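Local coordinates for flavin-dependent thymidylate synthase (Thermus thermophilus, PDB 6J61), which probably catalyses the FAD-dependent reductive methylation of dUMP to dTMP, with methylenetetrahydrofolate as methyl donor and NADPH as reductant, at residues Pro8-Gly13 with Arg194-Ala199; Val15-Gln20 with Phe66-Lys71; Arg84-Asn89 with Phe168-Asp173. All blocks are in the same frame, centred on the assembly; numbering follows the deposited sequence.

Contact 1 (Pro8-Gly13 with Arg194-Ala199); sequences PVLDKG and RQYARA
Helix 191-207 packs here against the tip of the β-hairpin formed by strands 6-9 and 13-21, the hairpin that starts the antiparallel sheet of this ThyX-family protein. No hydrogen bond crosses from residues 8-13 to residues 194-199; the join is mainly apolar packing, and four of the six touching residues are buried.

Among the carbon contacts V9 is central. With CG1 anti to the backbone N (chi1 -172°), its two methyls divide the helix surface between them. CG1 of V9 stands over the middle of the Y196 ring face, 3.7 Å from the centroid and 9° off the normal, a well-centred CH-pi contact. The same CG1 of V9 also reaches CB of Q195 at 3.7 Å. The other methyl, CG2 of V9, meets CB of A199 one helical turn further on, at 3.9 Å. L10 adds its CD1, 3.8 Å from CE2 of Y196, the two side chains crossing at about a right angle.

Polar interactions stay within each segment or run to residues outside the pair. V9 and G13 close the hairpin through their backbones, V9 N bonding to G13 O and G13 N more weakly to V9 O. In the turn between V9 and G13, D11 and K12 form a salt bridge. On the helix, NE of R198 donates to OE1 of Q195 at 3.1 Å, while NE2 of Q195 bonds to the carbonyl of W191. The hydroxyl of Y196 bonds to the K71 carbonyl of strand 65-73.

That hydroxyl also marks the tightest spot. CA of G13 lies 3.5 Å from OH of Y196, and a β-carbon on G13 would clash with that oxygen.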
# COMPACT_ATOMS: atom_id res chain seq x y z
N PRO A 8 19.55 -6.77 -22.57
CA PRO A 8 20.14 -5.42 -22.63
C PRO A 8 19.09 -4.39 -23.03
O PRO A 8 18.19 -4.69 -23.81
CB PRO A 8 21.22 -5.55 -23.71
CG PRO A 8 21.48 -7.02 -23.80
CD PRO A 8 20.11 -7.63 -23.62
N VAL A 9 19.20 -3.20 -22.47
CA VAL A 9 18.29 -2.12 -22.83
C VAL A 9 19.14 -0.87 -22.94
O VAL A 9 20.03 -0.64 -22.13
CB VAL A 9 17.19 -1.87 -21.78
CG1 VAL A 9 16.19 -0.86 -22.34
CG2 VAL A 9 16.49 -3.18 -21.40
N LEU A 10 18.84 -0.06 -23.94
CA LEU A 10 19.57 1.17 -24.19
C LEU A 10 21.04 0.85 -24.41
O LEU A 10 21.40 -0.30 -24.66
CB LEU A 10 19.41 2.15 -23.03
CG LEU A 10 17.96 2.55 -22.73
CD1 LEU A 10 17.96 3.70 -21.72
CD2 LEU A 10 17.26 2.96 -24.00
N ASP A 11 21.88 1.87 -24.31
CA ASP A 11 23.30 1.69 -24.55
C ASP A 11 24.01 0.88 -23.48
O ASP A 11 24.78 -0.02 -23.80
CB ASP A 11 23.97 3.06 -24.75
CG ASP A 11 23.90 3.93 -23.51
OD1 ASP A 11 22.93 3.78 -22.73
OD2 ASP A 11 24.81 4.77 -23.31
N LYS A 12 23.76 1.16 -22.21
CA LYS A 12 24.44 0.43 -21.14
C LYS A 12 23.55 -0.20 -20.06
O LYS A 12 24.06 -0.70 -19.06
CB LYS A 12 25.46 1.35 -20.47
CG LYS A 12 26.31 2.16 -21.43
CD LYS A 12 27.27 3.07 -20.66
CE LYS A 12 28.13 3.96 -21.58
NZ LYS A 12 27.34 4.95 -22.37
N GLY A 13 22.23 -0.18 -20.24
CA GLY A 13 21.36 -0.75 -19.23
C GLY A 13 21.00 -2.21 -19.42
O GLY A 13 21.50 -2.88 -20.32
N ARG A 194 9.72 2.70 -21.93
CA ARG A 194 8.92 1.73 -22.69
C ARG A 194 9.80 0.53 -23.01
O ARG A 194 9.38 -0.62 -22.85
CB ARG A 194 8.40 2.33 -24.00
CG ARG A 194 7.43 3.46 -23.83
CD ARG A 194 6.25 3.29 -24.78
NE ARG A 194 6.64 3.26 -26.18
CZ ARG A 194 7.09 4.31 -26.84
NH1 ARG A 194 7.20 5.48 -26.23
NH2 ARG A 194 7.43 4.20 -28.12
N GLN A 195 11.03 0.80 -23.45
CA GLN A 195 11.97 -0.25 -23.81
C GLN A 195 12.23 -1.16 -22.62
O GLN A 195 12.34 -2.37 -22.78
CB GLN A 195 13.30 0.35 -24.32
CG GLN A 195 13.14 1.36 -25.46
CD GLN A 195 12.00 0.99 -26.42
OE1 GLN A 195 11.99 -0.10 -27.01
NE2 GLN A 195 11.04 1.90 -26.58
N TYR A 196 12.32 -0.59 -21.43
CA TYR A 196 12.54 -1.41 -20.24
C TYR A 196 11.31 -2.27 -19.98
O TYR A 196 11.42 -3.42 -19.57
CB TYR A 196 12.83 -0.53 -19.02
CG TYR A 196 14.28 -0.14 -18.90
CD1 TYR A 196 15.21 -1.00 -18.30
CD2 TYR A 196 14.74 1.08 -19.41
CE1 TYR A 196 16.57 -0.66 -18.23
CE2 TYR A 196 16.08 1.43 -19.34
CZ TYR A 196 16.99 0.55 -18.75
OH TYR A 196 18.32 0.88 -18.72
N ALA A 197 10.13 -1.71 -20.22
CA ALA A 197 8.90 -2.47 -20.02
C ALA A 197 8.82 -3.62 -21.04
O ALA A 197 8.30 -4.69 -20.74
CB ALA A 197 7.68 -1.52 -20.15
N ARG A 198 9.35 -3.39 -22.25
CA ARG A 198 9.34 -4.42 -23.28
C ARG A 198 10.20 -5.60 -22.81
O ARG A 198 9.81 -6.76 -22.91
CB ARG A 198 9.89 -3.87 -24.61
CG ARG A 198 8.99 -2.86 -25.31
CD ARG A 198 9.12 -2.99 -26.83
NE ARG A 198 9.45 -1.73 -27.51
CZ ARG A 198 8.56 -0.83 -27.93
NH1 ARG A 198 7.26 -1.03 -27.75
NH2 ARG A 198 8.98 0.28 -28.53
N ALA A 199 11.38 -5.28 -22.29
CA ALA A 199 12.28 -6.29 -21.79
C ALA A 199 11.56 -7.15 -20.75
O ALA A 199 11.54 -8.38 -20.83
CB ALA A 199 13.50 -5.63 -21.17

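Contact 2 (Val15-Gln20 with Phe66-Lys71); sequences VRLVDQ and FKFHVK
K67 is gripped at its backbone by two successive residues of strand 13-21. Its O lies 2.7 Å from V18 N, which approaches nearly along the C=O axis, and receives a weak second bond from D19 N. K67 N donates to D19 O at 3.2 Å, from above that carbonyl plane. The lysine chain bends at chi3 (62°), which lays its CE 4.0 Å from CB of D19, and its NZ bonds to the M63 carbonyl of the second subunit.

V18 and D19 both face K67, the definition of a classic β bulge, and the antiparallel register slips by one residue there. L17 pairs with F68, but beyond the bulge D19 pairs with K67.

H69 forms a hydrogen-bonded pair with R16, whose side chain curls back: NH2 of R16 donates to ND1 of H69 at 2.8 Å, with a weak second bond from NE. The guanidinium and imidazole planes are 87° apart. With NE2 bonded to OE2 of E167, this is consistent with a proton on NE2. CG2 of V18 packs on CB of H69 at 3.6 Å.

F66 shares a face with L17, F68 and Q20. The Q20 amide, its NE2 bonded to the G22 carbonyl, stacks on the F66 ring with the planes 15° apart, CG of Q20 being 3.9 Å from the F66 centroid, while CD1 of L17 reaches CD2 of F66 at 3.7 Å.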
# COMPACT_ATOMS: atom_id res chain seq x y z
N VAL A 15 18.02 -5.67 -17.86
CA VAL A 15 16.98 -6.20 -17.01
C VAL A 15 17.35 -7.67 -16.83
O VAL A 15 17.53 -8.39 -17.81
CB VAL A 15 15.58 -6.09 -17.67
CG1 VAL A 15 14.55 -6.82 -16.84
CG2 VAL A 15 15.18 -4.63 -17.80
N ARG A 16 17.48 -8.10 -15.58
CA ARG A 16 17.84 -9.48 -15.26
C ARG A 16 16.87 -10.10 -14.23
O ARG A 16 16.62 -9.51 -13.18
CB ARG A 16 19.29 -9.51 -14.72
CG ARG A 16 19.78 -10.85 -14.15
CD ARG A 16 21.30 -10.87 -13.92
NE ARG A 16 21.71 -10.22 -12.68
CZ ARG A 16 21.55 -10.75 -11.47
NH1 ARG A 16 20.99 -11.94 -11.33
NH2 ARG A 16 21.93 -10.09 -10.38
N LEU A 17 16.33 -11.27 -14.53
CA LEU A 17 15.42 -11.91 -13.59
C LEU A 17 16.22 -12.54 -12.45
O LEU A 17 16.92 -13.53 -12.66
CB LEU A 17 14.58 -13.00 -14.28
CG LEU A 17 13.65 -13.74 -13.31
CD1 LEU A 17 12.59 -12.79 -12.82
CD2 LEU A 17 13.00 -14.94 -13.99
N VAL A 18 16.12 -11.99 -11.26
CA VAL A 18 16.87 -12.53 -10.13
C VAL A 18 16.16 -13.75 -9.55
O VAL A 18 16.78 -14.81 -9.44
CB VAL A 18 17.12 -11.43 -9.07
CG1 VAL A 18 17.78 -12.00 -7.84
CG2 VAL A 18 18.01 -10.36 -9.68
N ASP A 19 14.89 -13.62 -9.20
CA ASP A 19 14.14 -14.76 -8.67
C ASP A 19 12.69 -14.71 -9.12
O ASP A 19 12.25 -13.72 -9.71
CB ASP A 19 14.20 -14.80 -7.14
CG ASP A 19 13.90 -16.20 -6.57
OD1 ASP A 19 13.65 -17.12 -7.38
OD2 ASP A 19 13.94 -16.37 -5.33
N GLN A 20 11.94 -15.78 -8.84
CA GLN A 20 10.55 -15.85 -9.22
C GLN A 20 9.82 -16.82 -8.31
O GLN A 20 10.28 -17.93 -8.09
CB GLN A 20 10.44 -16.32 -10.68
CG GLN A 20 9.06 -16.18 -11.29
CD GLN A 20 8.87 -17.02 -12.55
OE1 GLN A 20 9.72 -17.02 -13.46
NE2 GLN A 20 7.74 -17.72 -12.63
N PHE A 66 7.90 -11.50 -9.02
CA PHE A 66 9.13 -11.39 -9.81
C PHE A 66 10.08 -10.39 -9.14
O PHE A 66 9.64 -9.39 -8.57
CB PHE A 66 8.84 -10.93 -11.25
CG PHE A 66 8.20 -11.98 -12.11
CD1 PHE A 66 6.88 -12.37 -11.89
CD2 PHE A 66 8.92 -12.60 -13.12
CE1 PHE A 66 6.29 -13.37 -12.68
CE2 PHE A 66 8.34 -13.60 -13.91
CZ PHE A 66 7.03 -13.98 -13.69
N LYS A 67 11.37 -10.68 -9.20
CA LYS A 67 12.39 -9.82 -8.62
C LYS A 67 13.46 -9.58 -9.68
O LYS A 67 14.08 -10.52 -10.16
CB LYS A 67 12.98 -10.50 -7.37
CG LYS A 67 14.02 -9.66 -6.64
CD LYS A 67 14.18 -10.07 -5.17
CE LYS A 67 14.67 -11.51 -5.00
NZ LYS A 67 14.96 -11.83 -3.57
N PHE A 68 13.66 -8.32 -10.05
CA PHE A 68 14.64 -8.00 -11.08
C PHE A 68 15.82 -7.15 -10.60
O PHE A 68 15.77 -6.49 -9.57
CB PHE A 68 13.99 -7.25 -12.25
CG PHE A 68 12.84 -7.98 -12.90
CD1 PHE A 68 11.57 -7.94 -12.34
CD2 PHE A 68 13.02 -8.68 -14.09
CE1 PHE A 68 10.49 -8.58 -12.95
CE2 PHE A 68 11.95 -9.33 -14.71
CZ PHE A 68 10.68 -9.27 -14.14
N HIS A 69 16.89 -7.20 -11.40
CA HIS A 69 18.11 -6.43 -11.18
C HIS A 69 18.08 -5.51 -12.40
O HIS A 69 18.23 -5.97 -13.54
CB HIS A 69 19.33 -7.36 -11.22
CG HIS A 69 20.64 -6.67 -11.04
ND1 HIS A 69 21.85 -7.34 -11.06
CD2 HIS A 69 20.95 -5.36 -10.84
CE1 HIS A 69 22.83 -6.48 -10.88
NE2 HIS A 69 22.31 -5.27 -10.75
N VAL A 70 17.84 -4.23 -12.17
CA VAL A 70 17.74 -3.27 -13.27
C VAL A 70 18.79 -2.18 -13.21
O VAL A 70 19.08 -1.62 -12.14
CB VAL A 70 16.34 -2.58 -13.27
CG1 VAL A 70 16.15 -1.76 -14.56
CG2 VAL A 70 15.24 -3.63 -13.12
N LYS A 71 19.36 -1.86 -14.36
CA LYS A 71 20.36 -0.81 -14.49
C LYS A 71 19.74 0.17 -15.47
O LYS A 71 19.39 -0.19 -16.60
CB LYS A 71 21.66 -1.40 -15.06
CG LYS A 71 22.81 -0.42 -15.17
CD LYS A 71 24.07 -1.08 -15.68
CE LYS A 71 25.21 -0.06 -15.75
NZ LYS A 71 26.42 -0.58 -16.43

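Contact 3 (Arg84-Asn89 with Phe168-Asp173); sequences RTASVN and FYWKQD. With FAD (flavin-adenine dinucleotide), chain N.
Two hydrogen-bonded antiparallel pairs zip strand 87-90 to strand 165-173, accounting for four backbone donors and four acceptors. S87 N to K171 O is the straightest bond, 2.9 Å with 170° at the hydrogen; its return, K171 N to S87 O, measures 2.8 Å. Further along, N89 N meets a lone pair of Y169 O at 3.2 Å, and Y169 N reaches N89 O at 2.9 Å from above the carbonyl plane. V88 O, which lies between these pairs, accepts from S59 of the second subunit, whose S34 carbonyl bonds to the Y169 hydroxyl.

A chain of side-chain hydrogen bonds runs from the sheet to the cofactor. NE1 of W170 donates to OE1 of Q172 at 2.9 Å, fixing which way the amide is turned. NE2 of Q172 then donates, in its amide plane, to OG1 of T85 at 3.1 Å. That hydroxyl in turn donates to the FAD phosphate, T85 OG1 to O2A being 2.8 Å. Replacing W170 by a leucine would remove the indole N-H that holds OE1 of Q172, and would probably loosen the amide that donates to T85.

R84 completes the phosphate grip: its backbone N reaches FAD O1A at 2.6 Å, its NH2 bonds to O1P, and the guanidinium lies flat over the adenine. NH1 of R84 has its partners in neighbouring subunits, A86 O of the third and E62 of the fourth. R84 and T85 belong to the ThyX motif, which here holds the diphosphate of an FAD in a site built from several subunits.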
# COMPACT_ATOMS: atom_id res chain seq x y z
N ARG A 84 4.37 2.63 -6.43
CA ARG A 84 4.54 2.37 -5.02
C ARG A 84 4.31 0.95 -4.54
O ARG A 84 4.74 0.60 -3.44
CB ARG A 84 3.62 3.31 -4.24
CG ARG A 84 3.94 4.79 -4.44
CD ARG A 84 2.75 5.67 -4.07
NE ARG A 84 1.62 5.42 -4.96
CZ ARG A 84 0.47 6.09 -4.93
NH1 ARG A 84 0.29 7.06 -4.05
NH2 ARG A 84 -0.50 5.77 -5.78
N THR A 85 3.64 0.13 -5.35
CA THR A 85 3.33 -1.23 -4.94
C THR A 85 4.49 -2.21 -5.03
O THR A 85 4.32 -3.41 -4.86
CB THR A 85 2.15 -1.80 -5.76
OG1 THR A 85 2.46 -1.74 -7.15
CG2 THR A 85 0.86 -1.01 -5.48
N ALA A 86 5.68 -1.70 -5.30
CA ALA A 86 6.83 -2.57 -5.41
C ALA A 86 7.86 -2.36 -4.29
O ALA A 86 7.80 -1.40 -3.53
CB ALA A 86 7.49 -2.37 -6.77
N SER A 87 8.80 -3.29 -4.19
CA SER A 87 9.86 -3.20 -3.20
C SER A 87 11.13 -2.92 -4.01
O SER A 87 11.47 -3.67 -4.93
CB SER A 87 9.98 -4.50 -2.41
OG SER A 87 8.82 -4.74 -1.62
N VAL A 88 11.81 -1.84 -3.70
CA VAL A 88 13.01 -1.49 -4.44
C VAL A 88 14.18 -1.24 -3.52
O VAL A 88 13.99 -0.85 -2.37
CB VAL A 88 12.76 -0.22 -5.32
CG1 VAL A 88 11.78 0.70 -4.64
CG2 VAL A 88 14.06 0.55 -5.52
N ASN A 89 15.39 -1.51 -4.02
CA ASN A 89 16.61 -1.24 -3.29
C ASN A 89 17.62 -0.74 -4.31
O ASN A 89 18.01 -1.46 -5.22
CB ASN A 89 17.17 -2.46 -2.56
CG ASN A 89 18.19 -2.06 -1.50
OD1 ASN A 89 19.35 -1.78 -1.81
ND2 ASN A 89 17.74 -1.98 -0.26
N PHE A 168 19.30 -1.13 -9.32
CA PHE A 168 18.40 -1.48 -8.23
C PHE A 168 17.73 -2.84 -8.41
O PHE A 168 17.74 -3.43 -9.49
CB PHE A 168 17.33 -0.41 -8.07
CG PHE A 168 16.50 -0.16 -9.31
CD1 PHE A 168 16.90 0.79 -10.25
CD2 PHE A 168 15.30 -0.84 -9.52
CE1 PHE A 168 16.11 1.08 -11.37
CE2 PHE A 168 14.50 -0.56 -10.64
CZ PHE A 168 14.91 0.40 -11.57
N TYR A 169 17.16 -3.32 -7.32
CA TYR A 169 16.41 -4.57 -7.31
C TYR A 169 14.95 -4.16 -7.28
O TYR A 169 14.55 -3.34 -6.46
CB TYR A 169 16.75 -5.38 -6.05
CG TYR A 169 17.83 -6.42 -6.26
CD1 TYR A 169 18.96 -6.12 -7.02
CD2 TYR A 169 17.72 -7.70 -5.71
CE1 TYR A 169 19.95 -7.07 -7.23
CE2 TYR A 169 18.71 -8.66 -5.90
CZ TYR A 169 19.83 -8.33 -6.67
OH TYR A 169 20.83 -9.27 -6.88
N TRP A 170 14.15 -4.73 -8.18
CA TRP A 170 12.74 -4.42 -8.25
C TRP A 170 11.96 -5.71 -7.99
O TRP A 170 12.07 -6.69 -8.73
CB TRP A 170 12.43 -3.84 -9.64
CG TRP A 170 11.01 -3.40 -9.88
CD1 TRP A 170 10.03 -4.09 -10.55
CD2 TRP A 170 10.40 -2.18 -9.44
NE1 TRP A 170 8.85 -3.37 -10.54
CE2 TRP A 170 9.05 -2.20 -9.87
CE3 TRP A 170 10.87 -1.07 -8.72
CZ2 TRP A 170 8.17 -1.16 -9.60
CZ3 TRP A 170 9.98 -0.03 -8.45
CH2 TRP A 170 8.65 -0.08 -8.89
N LYS A 171 11.19 -5.70 -6.90
CA LYS A 171 10.37 -6.86 -6.51
C LYS A 171 8.89 -6.49 -6.62
O LYS A 171 8.42 -5.57 -5.95
CB LYS A 171 10.68 -7.25 -5.06
CG LYS A 171 10.11 -8.61 -4.68
CD LYS A 171 8.72 -8.53 -4.05
CE LYS A 171 8.78 -8.11 -2.61
NZ LYS A 171 7.44 -7.82 -2.04
N GLN A 172 8.16 -7.23 -7.45
CA GLN A 172 6.75 -6.93 -7.64
C GLN A 172 5.90 -8.13 -8.04
O GLN A 172 6.36 -8.99 -8.78
CB GLN A 172 6.62 -5.82 -8.69
CG GLN A 172 5.24 -5.21 -8.83
CD GLN A 172 5.30 -3.92 -9.60
OE1 GLN A 172 5.98 -3.83 -10.63
NE2 GLN A 172 4.58 -2.90 -9.12
N ASP A 173 4.67 -8.17 -7.54
CA ASP A 173 3.75 -9.25 -7.84
C ASP A 173 3.19 -9.13 -9.25
O ASP A 173 3.10 -8.03 -9.79
CB ASP A 173 2.62 -9.28 -6.79
CG ASP A 173 1.75 -8.03 -6.83
OD1 ASP A 173 0.91 -7.91 -7.75
OD2 ASP A 173 1.91 -7.17 -5.93
PA FAD N . 1.32 2.09 -8.26
O1A FAD N . 2.17 3.13 -7.64
O2A FAD N . 2.14 0.71 -8.36
O5B FAD N . 0.02 1.88 -7.33
C5B FAD N . -0.91 1.02 -7.99
C4B FAD N . -2.25 1.19 -7.29
O4B FAD N . -2.10 0.79 -5.90
C3B FAD N . -2.68 2.65 -7.27
O3B FAD N . -3.42 3.03 -8.42
C2B FAD N . -3.48 2.76 -5.98
O2B FAD N . -4.85 2.43 -6.22
C1B FAD N . -2.77 1.76 -5.02
N9A FAD N . -1.78 2.41 -4.11
C8A FAD N . -0.46 2.06 -3.96
N7A FAD N . 0.13 2.82 -3.08
C5A FAD N . -0.77 3.70 -2.58
C6A FAD N . -0.72 4.75 -1.61
N6A FAD N . 0.46 5.04 -0.95
N1A FAD N . -1.84 5.46 -1.36
C2A FAD N . -2.99 5.20 -1.99
N3A FAD N . -3.09 4.22 -2.91
C4A FAD N . -2.01 3.46 -3.23
N1 FAD N . 3.02 11.93 -12.11
C2 FAD N . 3.41 13.14 -11.68
O2 FAD N . 3.89 13.23 -10.56
N3 FAD N . 3.31 14.26 -12.44
C4 FAD N . 2.78 14.24 -13.71
O4 FAD N . 2.69 15.26 -14.38
C4X FAD N . 2.31 12.91 -14.25
N5 FAD N . 1.78 12.76 -15.46
C5X FAD N . 1.36 11.55 -15.92
C6 FAD N . 0.79 11.44 -17.23
C7 FAD N . 0.35 10.21 -17.72
C7M FAD N . -0.25 10.15 -19.11
C8 FAD N . 0.48 9.03 -16.91
C8M FAD N . 0.01 7.68 -17.42
C9 FAD N . 1.04 9.10 -15.62
C9A FAD N . 1.49 10.36 -15.09
N10 FAD N . 2.06 10.47 -13.78
C10 FAD N . 2.48 11.73 -13.33
C1' FAD N . 2.23 9.30 -12.88
C2' FAD N . 0.92 8.86 -12.17
O2' FAD N . 0.33 9.95 -11.47
C3' FAD N . 1.22 7.70 -11.20
O3' FAD N . 2.06 8.16 -10.12
C4' FAD N . 1.92 6.51 -11.93
O4' FAD N . 1.31 6.27 -13.22
C5' FAD N . 1.81 5.23 -11.09
O5' FAD N . 0.49 4.72 -11.24
P FAD N . 0.06 3.96 -9.88
O1P FAD N . 0.30 4.83 -8.70
O2P FAD N . -1.50 3.61 -10.01
O3P FAD N . 0.91 2.54 -9.79

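Overall arrangement
All three contacts reach one antiparallel sheet; in contact 1 a helix packs on its first hairpin. Contacts 2 and 3 have centres about 10 Å apart and touch directly, F68 N lying 2.6 Å from W170 O, a probable hydrogen bond. Contact 1 joins contact 2 through Y196 OH, 2.6 Å from K71 O, but stays clear of contact 3, with nearest atoms about 7 Å apart. Contact 3 binds FAD, whereas the H69 side chain of contact 2 is about 12 Å from a bound FAD. W80, predicted to bind dUMP, lies near all three: its side chain comes within about 4 Å of those of Y196 and V70 and about 3 Å of that of W170.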